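Local structure of UPF0345 protein ACIAD0356 (Acinetobacter sp. ADP1, 3HQX) at residues H11-K16 with T30-D35; L41-P46 with V102-C107; E48-F53 with K96-E101; K71-T76 with G91-K96. The protein probably catalyses the reversible phosphorolysis of purine and pyrimidine nucleosides to the free base and alpha-D-ribose 1-phosphate. All blocks are in the same frame, centred on the assembly; numbering follows the deposited sequence.

Contact 1: residues H11-K16 with T30-D35; sequences HVTVIK and TVQFED
Gln32 gives up the most surface here, and its backbone does the main work. It faces Thr13 in an antiparallel hydrogen-bonded pair: Thr13 N reaches Gln32 O at 2.9 Å, Gln32 N returns to Thr13 O at 2.8 Å, both nearly straight and in the carbonyl planes. The extended Gln32 side chain crosses those of Thr13 and Ile15 obliquely. Val12 packs on Phe33 and on Val31, which lies on the other face of the hairpin. Its CG1, anti to the carbonyl carbon (chi1 -64°), sits over one face of the Phe33 ring, 3.4 Å from CE1 and toward the rim, a CH-pi contact, while Val12 CB rests 3.7 Å from Val31 CG1. Ile15 N adds a bond to Thr30 O at 3.1 Å, and Ile15 lies alongside Thr30. Strand 12-21 forms this beta hairpin with strand 26-32, and its far edge pairs antiparallel with the second subunit, whose Asp10 takes the Thr13 hydroxyl. Peptide bonds thus hold the middle, and at each end a water accepts from one backbone N (Glu34 or Thr30) and donates to the facing carbonyl (His11 or Ile15), so these polar groups are satisfied where the direct pairing stops.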
loop_
_atom_site.group_PDB
_atom_site.type_symbol
_atom_site.label_atom_id
_atom_site.label_comp_id
_atom_site.label_asym_id
_atom_site.label_seq_id
_atom_site.Cartn_x
_atom_site.Cartn_y
_atom_site.Cartn_z
ATOM N N HIS A 11 13.168 -10.935 -5.980
ATOM C CA HIS A 11 14.276 -10.260 -6.651
ATOM C C HIS A 11 13.862 -8.949 -7.290
ATOM O O HIS A 11 14.248 -8.630 -8.443
ATOM C CB HIS A 11 14.845 -11.190 -7.731
ATOM C CG HIS A 11 15.210 -12.536 -7.210
ATOM N ND1 HIS A 11 16.162 -12.706 -6.234
ATOM C CD2 HIS A 11 14.740 -13.770 -7.498
ATOM C CE1 HIS A 11 16.271 -13.990 -5.945
ATOM N NE2 HIS A 11 15.413 -14.659 -6.695
ATOM N N VAL A 12 13.085 -8.177 -6.546
ATOM C CA VAL A 12 12.582 -6.895 -7.075
ATOM C C VAL A 12 13.142 -5.691 -6.275
ATOM O O VAL A 12 13.593 -5.808 -5.142
ATOM C CB VAL A 12 11.053 -6.844 -7.176
ATOM C CG1 VAL A 12 10.532 -7.839 -8.158
ATOM C CG2 VAL A 12 10.397 -6.966 -5.731
ATOM N N THR A 13 12.998 -4.518 -6.898
ATOM C CA THR A 13 13.157 -3.226 -6.267
ATOM C C THR A 13 11.777 -2.685 -5.996
ATOM O O THR A 13 10.849 -2.776 -6.844
ATOM C CB THR A 13 13.932 -2.251 -7.177
ATOM O OG1 THR A 13 15.310 -2.654 -7.223
ATOM C CG2 THR A 13 13.899 -0.812 -6.650
ATOM N N VAL A 14 11.587 -2.111 -4.810
ATOM C CA VAL A 14 10.336 -1.486 -4.488
ATOM C C VAL A 14 10.638 -0.043 -4.087
ATOM O O VAL A 14 11.477 0.200 -3.209
ATOM C CB VAL A 14 9.571 -2.200 -3.353
ATOM C CG1 VAL A 14 8.231 -1.478 -3.082
ATOM C CG2 VAL A 14 9.365 -3.633 -3.710
ATOM N N ILE A 15 9.934 0.889 -4.710
ATOM C CA ILE A 15 10.066 2.319 -4.359
ATOM C C ILE A 15 9.245 2.581 -3.102
ATOM O O ILE A 15 8.046 2.238 -3.016
ATOM C CB ILE A 15 9.658 3.252 -5.523
ATOM C CG1 ILE A 15 10.432 2.862 -6.770
ATOM C CG2 ILE A 15 9.764 4.724 -5.115
ATOM C CD1 ILE A 15 11.866 2.951 -6.684
ATOM N N LYS A 16 9.874 3.195 -2.110
ATOM C CA LYS A 16 9.199 3.331 -0.787
ATOM C C LYS A 16 7.979 4.273 -0.797
ATOM O O LYS A 16 6.964 3.987 -0.161
ATOM C CB LYS A 16 10.218 3.779 0.237
ATOM C CG LYS A 16 11.336 2.761 0.482
ATOM C CD LYS A 16 12.317 3.227 1.484
ATOM C CE LYS A 16 13.554 2.372 1.586
ATOM N NZ LYS A 16 14.600 2.848 2.569
ATOM N N THR A 30 5.370 1.221 -6.713
ATOM C CA THR A 30 6.051 0.763 -7.906
ATOM C C THR A 30 7.003 -0.334 -7.554
ATOM O O THR A 30 7.812 -0.209 -6.657
ATOM C CB THR A 30 6.823 1.884 -8.556
ATOM O OG1 THR A 30 5.880 2.903 -8.927
ATOM C CG2 THR A 30 7.566 1.400 -9.804
ATOM N N VAL A 31 6.957 -1.390 -8.376
ATOM C CA VAL A 31 7.854 -2.557 -8.267
ATOM C C VAL A 31 8.628 -2.698 -9.604
ATOM O O VAL A 31 8.028 -2.645 -10.664
ATOM C CB VAL A 31 7.051 -3.839 -8.016
ATOM C CG1 VAL A 31 7.951 -5.027 -7.989
ATOM C CG2 VAL A 31 6.269 -3.733 -6.708
ATOM N N GLN A 32 9.942 -2.803 -9.521
ATOM C CA GLN A 32 10.820 -2.865 -10.699
ATOM C C GLN A 32 11.597 -4.166 -10.692
ATOM O O GLN A 32 12.152 -4.609 -9.682
ATOM C CB GLN A 32 11.807 -1.701 -10.724
ATOM C CG GLN A 32 11.064 -0.395 -10.774
ATOM C CD GLN A 32 11.884 0.856 -10.485
ATOM O OE1 GLN A 32 12.755 0.900 -9.593
ATOM N NE2 GLN A 32 11.562 1.929 -11.230
ATOM N N PHE A 33 11.606 -4.803 -11.847
ATOM C CA PHE A 33 12.166 -6.126 -12.000
ATOM C C PHE A 33 13.593 -6.073 -12.574
ATOM O O PHE A 33 14.015 -5.026 -13.057
ATOM C CB PHE A 33 11.203 -6.982 -12.873
ATOM C CG PHE A 33 9.897 -7.248 -12.204
ATOM C CD1 PHE A 33 9.712 -8.421 -11.547
ATOM C CD2 PHE A 33 8.929 -6.286 -12.121
ATOM C CE1 PHE A 33 8.597 -8.642 -10.880
ATOM C CE2 PHE A 33 7.790 -6.522 -11.434
ATOM C CZ PHE A 33 7.629 -7.721 -10.839
ATOM N N GLU A 34 14.341 -7.181 -12.444
ATOM C CA GLU A 34 15.716 -7.306 -12.849
ATOM C C GLU A 34 15.920 -6.998 -14.335
ATOM O O GLU A 34 16.948 -6.477 -14.697
ATOM C CB GLU A 34 16.298 -8.693 -12.512
ATOM C CG GLU A 34 16.707 -8.826 -11.018
ATOM C CD GLU A 34 17.363 -10.175 -10.659
ATOM O OE1 GLU A 34 17.424 -11.103 -11.517
ATOM O OE2 GLU A 34 17.821 -10.304 -9.493
ATOM N N ASP A 35 14.897 -7.258 -15.121
ATOM C CA ASP A 35 14.938 -7.000 -16.568
ATOM C C ASP A 35 14.559 -5.562 -16.935
ATOM O O ASP A 35 14.512 -5.226 -18.141
ATOM C CB ASP A 35 14.044 -7.994 -17.338
ATOM C CG ASP A 35 12.546 -7.801 -17.091
ATOM O OD1 ASP A 35 12.144 -6.933 -16.301
ATOM O OD2 ASP A 35 11.759 -8.554 -17.688
HETATM O O HOH W 1 13.196 -9.382 -10.871
HETATM O O HOH W 2 6.225 3.440 -4.979
#

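Contact 2: residues L41-P46 with V102-C107; sequences LGVILP and VLDYVC
The axes of strands 41-44 and 103-107 approach to 4.7 Å in antiparallel sense, and Gly42 with Tyr105 and Ile44 with Leu103 each exchange two backbone bonds, three of the four near-straight and the one from Leu103 N to Ile44 O more bent. Gly42 N meets Tyr105 O at 2.9 Å in the carbonyl plane, whereas Tyr105 N approaches Gly42 O from above its carbonyl plane. Tyr105 CG takes the crowded position between backbone N and carbonyl carbon (chi1 70°), which folds the ring back across the neighbouring strand. Gly42 has no side chain, and one face of the ring lies over its CA, which stands 3.8 Å from the ring centroid, offset toward the rim, in a CH-pi contact. On the same face the Ile44 side chain crosses that of Tyr105 at about a right angle, with Ile44 CG1 3.9 Å from Tyr105 CE2, and Ile44 CD1 runs alongside Leu103 CD2. This is the inner face of the cupin beta-sandwich: Ile44 and Leu103 both pack on Ile97 of the other sheet. The opposite face carries Leu41, Val43, Asp104 and Val106. There Leu41 CD1 touches Val106 CG2, Val43 CG1 meets Val102 CG1 at 3.8 Å, and Val43 CG2 lies beside Asp104 OD1 at 3.5 Å. A water lies within hydrogen-bonding distance of both strands, 2.7 Å from Asp104 OD1 and 2.9 Å from Gly42 O. The carboxylate looks to the second subunit, where Lys17 makes a salt bridge to OD2 and Ser18 a hydrogen bond to OD1, while Leu41 packs on His29 of that chain.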
loop_
_atom_site.group_PDB
_atom_site.type_symbol
_atom_site.label_atom_id
_atom_site.label_comp_id
_atom_site.label_asym_id
_atom_site.label_seq_id
_atom_site.Cartn_x
_atom_site.Cartn_y
_atom_site.Cartn_z
ATOM N N LEU A 41 1.900 -2.441 -7.548
ATOM C CA LEU A 41 1.240 -3.265 -6.527
ATOM C C LEU A 41 0.322 -2.376 -5.717
ATOM O O LEU A 41 0.787 -1.460 -5.081
ATOM C CB LEU A 41 2.295 -3.944 -5.628
ATOM C CG LEU A 41 1.775 -4.822 -4.503
ATOM C CD1 LEU A 41 0.825 -5.989 -4.947
ATOM C CD2 LEU A 41 2.966 -5.386 -3.704
ATOM N N GLY A 42 -0.968 -2.606 -5.789
ATOM C CA GLY A 42 -1.886 -1.618 -5.208
ATOM C C GLY A 42 -3.091 -2.198 -4.491
ATOM O O GLY A 42 -3.341 -3.404 -4.559
ATOM N N VAL A 43 -3.788 -1.285 -3.804
ATOM C CA VAL A 43 -4.987 -1.572 -3.057
ATOM C C VAL A 43 -6.011 -0.505 -3.448
ATOM O O VAL A 43 -5.685 0.690 -3.548
ATOM C CB VAL A 43 -4.721 -1.550 -1.542
ATOM C CG1 VAL A 43 -6.055 -1.624 -0.751
ATOM C CG2 VAL A 43 -3.731 -2.692 -1.155
ATOM N N ILE A 44 -7.216 -0.961 -3.683
ATOM C CA ILE A 44 -8.389 -0.069 -3.804
ATOM C C ILE A 44 -9.281 -0.425 -2.627
ATOM O O ILE A 44 -9.621 -1.603 -2.407
ATOM C CB ILE A 44 -9.155 -0.252 -5.113
ATOM C CG1 ILE A 44 -8.281 0.198 -6.279
ATOM C CG2 ILE A 44 -10.461 0.630 -5.093
ATOM C CD1 ILE A 44 -8.867 -0.023 -7.629
ATOM N N LEU A 45 -9.685 0.606 -1.883
ATOM C CA LEU A 45 -10.574 0.449 -0.758
ATOM C C LEU A 45 -12.025 0.632 -1.199
ATOM O O LEU A 45 -12.262 1.151 -2.255
ATOM C CB LEU A 45 -10.203 1.483 0.279
ATOM C CG LEU A 45 -8.832 1.398 0.922
ATOM C CD1 LEU A 45 -8.669 2.559 1.880
ATOM C CD2 LEU A 45 -8.702 0.091 1.650
ATOM N N PRO A 46 -12.973 0.178 -0.392
ATOM C CA PRO A 46 -14.382 0.211 -0.796
ATOM C C PRO A 46 -14.820 1.589 -1.275
ATOM O O PRO A 46 -14.507 2.618 -0.658
ATOM C CB PRO A 46 -15.111 -0.260 0.466
ATOM C CG PRO A 46 -14.159 -1.120 1.108
ATOM C CD PRO A 46 -12.805 -0.511 0.881
ATOM N N VAL A 102 -11.891 -4.518 0.336
ATOM C CA VAL A 102 -10.489 -4.319 -0.061
ATOM C C VAL A 102 -10.194 -5.108 -1.333
ATOM O O VAL A 102 -10.529 -6.294 -1.425
ATOM C CB VAL A 102 -9.505 -4.683 1.055
ATOM C CG1 VAL A 102 -8.047 -4.642 0.566
ATOM C CG2 VAL A 102 -9.720 -3.710 2.254
ATOM N N LEU A 103 -9.582 -4.425 -2.285
ATOM C CA LEU A 103 -9.199 -5.017 -3.557
ATOM C C LEU A 103 -7.698 -4.896 -3.738
ATOM O O LEU A 103 -7.162 -3.770 -3.795
ATOM C CB LEU A 103 -9.889 -4.287 -4.731
ATOM C CG LEU A 103 -9.715 -4.899 -6.108
ATOM C CD1 LEU A 103 -10.606 -6.171 -6.255
ATOM C CD2 LEU A 103 -9.882 -3.874 -7.233
ATOM N N ASP A 104 -7.001 -6.034 -3.805
ATOM C CA ASP A 104 -5.563 -6.004 -4.099
ATOM C C ASP A 104 -5.387 -6.304 -5.559
ATOM O O ASP A 104 -6.021 -7.202 -6.099
ATOM C CB ASP A 104 -4.815 -7.092 -3.305
ATOM C CG ASP A 104 -4.813 -6.812 -1.797
ATOM O OD1 ASP A 104 -3.827 -6.226 -1.310
ATOM O OD2 ASP A 104 -5.778 -7.226 -1.107
ATOM N N TYR A 105 -4.490 -5.570 -6.194
ATOM C CA TYR A 105 -4.225 -5.758 -7.618
ATOM C C TYR A 105 -2.742 -5.586 -7.963
ATOM O O TYR A 105 -1.948 -4.996 -7.203
ATOM C CB TYR A 105 -5.091 -4.809 -8.471
ATOM C CG TYR A 105 -4.672 -3.370 -8.330
ATOM C CD1 TYR A 105 -3.673 -2.842 -9.132
ATOM C CD2 TYR A 105 -5.247 -2.547 -7.381
ATOM C CE1 TYR A 105 -3.220 -1.549 -8.977
ATOM C CE2 TYR A 105 -4.812 -1.226 -7.228
ATOM C CZ TYR A 105 -3.802 -0.754 -8.012
ATOM O OH TYR A 105 -3.425 0.554 -7.812
ATOM N N VAL A 106 -2.386 -6.156 -9.128
ATOM C CA VAL A 106 -1.113 -5.821 -9.798
ATOM C C VAL A 106 -1.476 -5.244 -11.173
ATOM O O VAL A 106 -2.276 -5.828 -11.936
ATOM C CB VAL A 106 -0.259 -7.057 -9.963
ATOM C CG1 VAL A 106 0.997 -6.712 -10.781
ATOM C CG2 VAL A 106 0.200 -7.588 -8.579
ATOM N N CYS A 107 -0.881 -4.097 -11.481
ATOM C CA CYS A 107 -0.985 -3.491 -12.777
ATOM C C CYS A 107 0.289 -3.805 -13.528
ATOM O O CYS A 107 1.381 -3.389 -13.148
ATOM C CB CYS A 107 -1.218 -1.995 -12.653
ATOM S SG CYS A 107 -1.546 -1.203 -14.225
HETATM O O HOH W 3 -1.831 -5.204 -2.817
#

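Contact 3: residues E48-F53 with K96-E101; sequences EQPLTF and KIETDE
Pro50 is the first residue of 48-53 to meet the partner strand. Its ring lies beside the Glu98 side chain, pointing the same way, with CG only 3.1 Å from Glu98 OE1; the glutamate reaches it because its CG takes the crowded position (chi1 35°) and the chain then runs out extended. Pro50 CA also makes a CA-H...O contact to Ile97 O. Leu51 brings the backbone pairing: its N gives a straight bond to Ile97 O at 2.8 Å, and Ile97 N returns to a lone pair of Leu51 O at 2.9 Å. The Leu51 side chain packs on Ile44 of the other sheet. Thr52, on the outward face, lies alongside the aliphatic run of Lys96, its OG1 3.5 Å from both CG and CE. At Phe53 the ring presents its edge: CE2 lies 3.6 Å from Ile97 CG2, which sits near the ring plane, while Phe22 meets the same ring edge-to-face. Strand 51-54 is an outermost strand of the four-stranded sheet of this cupin fold, paired here with strand 94-98. The chemistry divides by face: inward, Ile97 CG2 meets Leu51 CB and the Phe53 ring edge; outward, oxygens of Glu98 and Thr52 rest against carbons of Pro50 and Lys96, and the two backbone bonds are the hydrogen bonds between the segments.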
loop_
_atom_site.group_PDB
_atom_site.type_symbol
_atom_site.label_atom_id
_atom_site.label_comp_id
_atom_site.label_asym_id
_atom_site.label_seq_id
_atom_site.Cartn_x
_atom_site.Cartn_y
_atom_site.Cartn_z
ATOM N N GLU A 48 -17.719 4.325 -3.115
ATOM C CA GLU A 48 -19.155 4.642 -3.226
ATOM C C GLU A 48 -19.537 4.884 -4.655
ATOM O O GLU A 48 -20.606 4.556 -5.037
ATOM C CB GLU A 48 -19.551 5.856 -2.384
ATOM C CG GLU A 48 -19.783 5.541 -0.953
ATOM C CD GLU A 48 -20.275 6.746 -0.197
ATOM O OE1 GLU A 48 -20.544 6.626 0.990
ATOM O OE2 GLU A 48 -20.394 7.824 -0.810
ATOM N N GLN A 49 -18.654 5.481 -5.432
ATOM C CA GLN A 49 -18.869 5.719 -6.853
ATOM C C GLN A 49 -17.622 5.191 -7.553
ATOM O O GLN A 49 -16.547 5.048 -6.894
ATOM C CB GLN A 49 -19.035 7.201 -7.186
ATOM C CG GLN A 49 -20.167 7.933 -6.433
ATOM C CD GLN A 49 -21.555 7.347 -6.717
ATOM O OE1 GLN A 49 -21.879 7.003 -7.869
ATOM N NE2 GLN A 49 -22.378 7.225 -5.655
ATOM N N PRO A 50 -17.747 4.875 -8.857
ATOM C CA PRO A 50 -16.603 4.364 -9.609
ATOM C C PRO A 50 -15.419 5.300 -9.665
ATOM O O PRO A 50 -15.592 6.561 -9.738
ATOM C CB PRO A 50 -17.151 4.117 -11.012
ATOM C CG PRO A 50 -18.633 4.016 -10.839
ATOM C CD PRO A 50 -18.949 4.968 -9.706
ATOM N N LEU A 51 -14.231 4.683 -9.606
ATOM C CA LEU A 51 -12.986 5.390 -9.735
ATOM C C LEU A 51 -12.459 5.297 -11.173
ATOM O O LEU A 51 -12.344 4.194 -11.722
ATOM C CB LEU A 51 -11.967 4.831 -8.752
ATOM C CG LEU A 51 -12.461 4.727 -7.313
ATOM C CD1 LEU A 51 -11.239 4.164 -6.538
ATOM C CD2 LEU A 51 -12.979 6.115 -6.768
ATOM N N THR A 52 -12.095 6.434 -11.776
ATOM C CA THR A 52 -11.618 6.449 -13.180
ATOM C C THR A 52 -10.106 6.474 -13.233
ATOM O O THR A 52 -9.485 7.373 -12.661
ATOM C CB THR A 52 -12.201 7.636 -14.059
ATOM O OG1 THR A 52 -13.643 7.605 -14.077
ATOM C CG2 THR A 52 -11.759 7.513 -15.491
ATOM N N PHE A 53 -9.514 5.523 -13.973
ATOM C CA PHE A 53 -8.112 5.563 -14.326
ATOM C C PHE A 53 -7.951 5.660 -15.805
ATOM O O PHE A 53 -8.756 5.065 -16.556
ATOM C CB PHE A 53 -7.439 4.278 -13.886
ATOM C CG PHE A 53 -7.425 4.078 -12.411
ATOM C CD1 PHE A 53 -6.398 4.587 -11.674
ATOM C CD2 PHE A 53 -8.466 3.429 -11.769
ATOM C CE1 PHE A 53 -6.380 4.393 -10.305
ATOM C CE2 PHE A 53 -8.449 3.237 -10.446
ATOM C CZ PHE A 53 -7.407 3.696 -9.709
ATOM N N LYS A 96 -13.208 2.340 -15.326
ATOM C CA LYS A 96 -13.901 2.833 -14.149
ATOM C C LYS A 96 -14.207 1.640 -13.286
ATOM O O LYS A 96 -14.831 0.697 -13.766
ATOM C CB LYS A 96 -15.193 3.543 -14.529
ATOM C CG LYS A 96 -15.007 4.682 -15.553
ATOM C CD LYS A 96 -16.296 5.477 -15.767
ATOM C CE LYS A 96 -16.011 6.708 -16.555
ATOM N NZ LYS A 96 -15.162 6.353 -17.726
ATOM N N ILE A 97 -13.720 1.668 -12.050
ATOM C CA ILE A 97 -13.686 0.513 -11.201
ATOM C C ILE A 97 -14.397 0.799 -9.878
ATOM O O ILE A 97 -14.282 1.906 -9.301
ATOM C CB ILE A 97 -12.230 0.030 -10.997
ATOM C CG1 ILE A 97 -12.167 -1.289 -10.195
ATOM C CG2 ILE A 97 -11.379 1.116 -10.309
ATOM C CD1 ILE A 97 -10.817 -2.073 -10.387
ATOM N N GLU A 98 -15.157 -0.184 -9.423
ATOM C CA GLU A 98 -15.829 -0.112 -8.113
ATOM C C GLU A 98 -15.577 -1.408 -7.338
ATOM O O GLU A 98 -15.428 -2.482 -7.924
ATOM C CB GLU A 98 -17.335 0.231 -8.247
ATOM C CG GLU A 98 -17.981 -0.350 -9.425
ATOM C CD GLU A 98 -19.419 0.117 -9.636
ATOM O OE1 GLU A 98 -19.668 1.315 -9.814
ATOM O OE2 GLU A 98 -20.291 -0.735 -9.629
ATOM N N THR A 99 -15.552 -1.288 -6.016
ATOM C CA THR A 99 -15.427 -2.436 -5.171
ATOM C C THR A 99 -16.099 -2.198 -3.834
ATOM O O THR A 99 -16.196 -1.042 -3.406
ATOM C CB THR A 99 -13.918 -2.804 -4.948
ATOM O OG1 THR A 99 -13.865 -4.021 -4.208
ATOM C CG2 THR A 99 -13.138 -1.658 -4.233
ATOM N N ASP A 100 -16.595 -3.259 -3.210
ATOM C CA ASP A 100 -17.265 -3.161 -1.867
ATOM C C ASP A 100 -16.370 -3.658 -0.717
ATOM O O ASP A 100 -16.749 -3.616 0.468
ATOM C CB ASP A 100 -18.570 -3.978 -1.866
ATOM C CG ASP A 100 -19.598 -3.455 -2.859
ATOM O OD1 ASP A 100 -19.606 -2.235 -3.143
ATOM O OD2 ASP A 100 -20.422 -4.281 -3.333
ATOM N N GLU A 101 -15.202 -4.190 -1.082
ATOM C CA GLU A 101 -14.247 -4.743 -0.129
ATOM C C GLU A 101 -12.846 -4.310 -0.539
ATOM O O GLU A 101 -12.647 -3.716 -1.601
ATOM C CB GLU A 101 -14.291 -6.282 -0.083
ATOM C CG GLU A 101 -15.674 -6.922 0.317
ATOM C CD GLU A 101 -16.002 -6.767 1.748
ATOM O OE1 GLU A 101 -15.074 -6.662 2.579
ATOM O OE2 GLU A 101 -17.217 -6.830 2.057
#

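Contact 4: residues K71-T76 with G91-K96; sequences KIADST and GNSLFK
Ser93 puts its hydroxyl against Ala73: OG, anti to its own backbone N (chi1 -170°), lies 3.4 Å from Ala73 CA and 3.5 Å from Ala73 CB, a contact of oxygen with carbon. Ala73 is the second residue of a type II' beta turn from Ile72 to Ser75, with phi 61°; Ser75 N closes the turn on Ile72 O at 2.9 Å. Just before the corner Ala73 N binds Leu94 O at 2.7 Å, in the carbonyl plane though somewhat bent, and Leu94 CD1 comes within 3.8 Å of Ala73 O. Farther back, Lys71 and Lys96 form an antiparallel hydrogen-bonded pair, N to O in both directions at 2.9 Å. In the next, non-hydrogen-bonded pair, Ile72 with Phe95, Phe95 CA points its hydrogen at Lys71 O in a CA-H...O contact. Phe95 CG takes the crowded position (chi1 69°), which leads the ring away to Phe87 and Phe53. So the end of strand 67-72 in the cupin sheet is joined to strand 94-98 mainly by backbone. With few side chains interlocking, the chemistry implies that peptide hydrogen bonds join these two central strands of the four-stranded sheet up to the point where the turn takes the chain away.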
loop_
_atom_site.group_PDB
_atom_site.type_symbol
_atom_site.label_atom_id
_atom_site.label_comp_id
_atom_site.label_asym_id
_atom_site.label_seq_id
_atom_site.Cartn_x
_atom_site.Cartn_y
_atom_site.Cartn_z
ATOM N N LYS A 71 -15.943 -0.978 -15.833
ATOM C CA LYS A 71 -16.334 -0.620 -17.190
ATOM C C LYS A 71 -15.088 -0.187 -17.890
ATOM O O LYS A 71 -14.442 0.839 -17.488
ATOM C CB LYS A 71 -17.292 0.553 -17.205
ATOM C CG LYS A 71 -18.645 0.200 -16.742
ATOM C CD LYS A 71 -19.594 1.328 -17.035
ATOM C CE LYS A 71 -21.025 0.917 -16.748
ATOM N NZ LYS A 71 -21.286 0.560 -15.315
ATOM N N ILE A 72 -14.754 -0.938 -18.936
ATOM C CA ILE A 72 -13.520 -0.731 -19.681
ATOM C C ILE A 72 -13.752 0.052 -20.956
ATOM O O ILE A 72 -14.644 -0.304 -21.775
ATOM C CB ILE A 72 -12.855 -2.065 -20.057
ATOM C CG1 ILE A 72 -12.559 -2.870 -18.783
ATOM C CG2 ILE A 72 -11.580 -1.810 -20.813
ATOM C CD1 ILE A 72 -12.190 -4.347 -19.046
ATOM N N ALA A 73 -12.914 1.066 -21.155
ATOM C CA ALA A 73 -12.895 1.782 -22.414
ATOM C C ALA A 73 -14.283 2.384 -22.600
ATOM O O ALA A 73 -14.788 3.036 -21.664
ATOM C CB ALA A 73 -12.486 0.838 -23.559
ATOM N N ASP A 74 -14.920 2.176 -23.759
ATOM C CA ASP A 74 -16.273 2.693 -23.965
ATOM C C ASP A 74 -17.361 1.624 -23.839
ATOM O O ASP A 74 -18.433 1.756 -24.422
ATOM C CB ASP A 74 -16.355 3.442 -25.310
ATOM C CG ASP A 74 -15.651 4.810 -25.257
ATOM O OD1 ASP A 74 -14.893 5.054 -24.280
ATOM O OD2 ASP A 74 -15.852 5.641 -26.176
ATOM N N SER A 75 -17.106 0.574 -23.057
ATOM C CA SER A 75 -18.155 -0.377 -22.713
ATOM C C SER A 75 -19.183 0.293 -21.814
ATOM O O SER A 75 -18.843 1.164 -21.026
ATOM C CB SER A 75 -17.587 -1.599 -21.991
ATOM O OG SER A 75 -18.652 -2.350 -21.404
ATOM N N THR A 76 -20.423 -0.182 -21.895
ATOM C CA THR A 76 -21.555 0.394 -21.160
ATOM C C THR A 76 -22.130 -0.469 -20.008
ATOM O O THR A 76 -22.956 0.013 -19.220
ATOM C CB THR A 76 -22.680 0.774 -22.150
ATOM O OG1 THR A 76 -22.926 -0.322 -23.036
ATOM C CG2 THR A 76 -22.236 1.966 -22.968
ATOM N N GLY A 91 -4.185 1.032 -24.630
ATOM C CA GLY A 91 -3.478 2.309 -24.481
ATOM C C GLY A 91 -4.403 3.448 -24.866
ATOM O O GLY A 91 -5.383 3.262 -25.587
ATOM N N ASN A 92 -4.103 4.638 -24.367
ATOM C CA ASN A 92 -4.907 5.829 -24.638
ATOM C C ASN A 92 -6.383 5.652 -24.347
ATOM O O ASN A 92 -7.221 6.099 -25.085
ATOM C CB ASN A 92 -4.708 6.297 -26.071
ATOM C CG ASN A 92 -3.278 6.629 -26.379
ATOM O OD1 ASN A 92 -2.536 7.137 -25.526
ATOM N ND2 ASN A 92 -2.881 6.372 -27.624
ATOM N N SER A 93 -6.700 4.978 -23.258
ATOM C CA SER A 93 -8.074 4.689 -22.932
ATOM C C SER A 93 -8.262 4.910 -21.430
ATOM O O SER A 93 -7.529 5.726 -20.828
ATOM C CB SER A 93 -8.392 3.248 -23.362
ATOM O OG SER A 93 -9.775 2.964 -23.286
ATOM N N LEU A 94 -9.253 4.229 -20.861
ATOM C CA LEU A 94 -9.629 4.374 -19.458
ATOM C C LEU A 94 -10.456 3.192 -18.972
ATOM O O LEU A 94 -10.971 2.381 -19.762
ATOM C CB LEU A 94 -10.442 5.656 -19.213
ATOM C CG LEU A 94 -11.864 5.840 -19.761
ATOM C CD1 LEU A 94 -12.835 5.058 -19.043
ATOM C CD2 LEU A 94 -12.289 7.303 -19.646
ATOM N N PHE A 95 -10.579 3.118 -17.659
ATOM C CA PHE A 95 -11.480 2.183 -17.014
ATOM C C PHE A 95 -12.028 2.797 -15.741
ATOM O O PHE A 95 -11.393 3.673 -15.174
ATOM C CB PHE A 95 -10.815 0.800 -16.803
ATOM C CG PHE A 95 -9.707 0.755 -15.778
ATOM C CD1 PHE A 95 -9.989 0.392 -14.488
ATOM C CD2 PHE A 95 -8.411 1.016 -16.103
ATOM C CE1 PHE A 95 -9.009 0.252 -13.547
ATOM C CE2 PHE A 95 -7.410 0.869 -15.145
ATOM C CZ PHE A 95 -7.730 0.508 -13.869
ATOM N N LYS A 96 -13.208 2.340 -15.326
ATOM C CA LYS A 96 -13.901 2.833 -14.149
ATOM C C LYS A 96 -14.207 1.640 -13.286
ATOM O O LYS A 96 -14.831 0.697 -13.766
ATOM C CB LYS A 96 -15.193 3.543 -14.529
ATOM C CG LYS A 96 -15.007 4.682 -15.553
ATOM C CD LYS A 96 -16.296 5.477 -15.767
ATOM C CE LYS A 96 -16.011 6.708 -16.555
ATOM N NZ LYS A 96 -15.162 6.353 -17.726
#

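From the N terminus, contact 1 closes first, as a short hairpin of strands 12-21 and 26-32 that is complete before contact 2 opens. Val31 then packs on Leu41 in the next strand, so contacts 1 and 2 belong to one six-stranded sheet, and both touch the second subunit. Contact 2 closes a long loop, 41-46 back to 102-107. Within that span lies contact 3, and within contact 3's span lies contact 4; none of them cross. Contacts 3 and 4 share Lys96 and use either side of strand 94-98 in the four-stranded sheet. Leu103 against Ile97 and Ile44 against Thr99 join contact 2 to contact 3, tying the two sheets together.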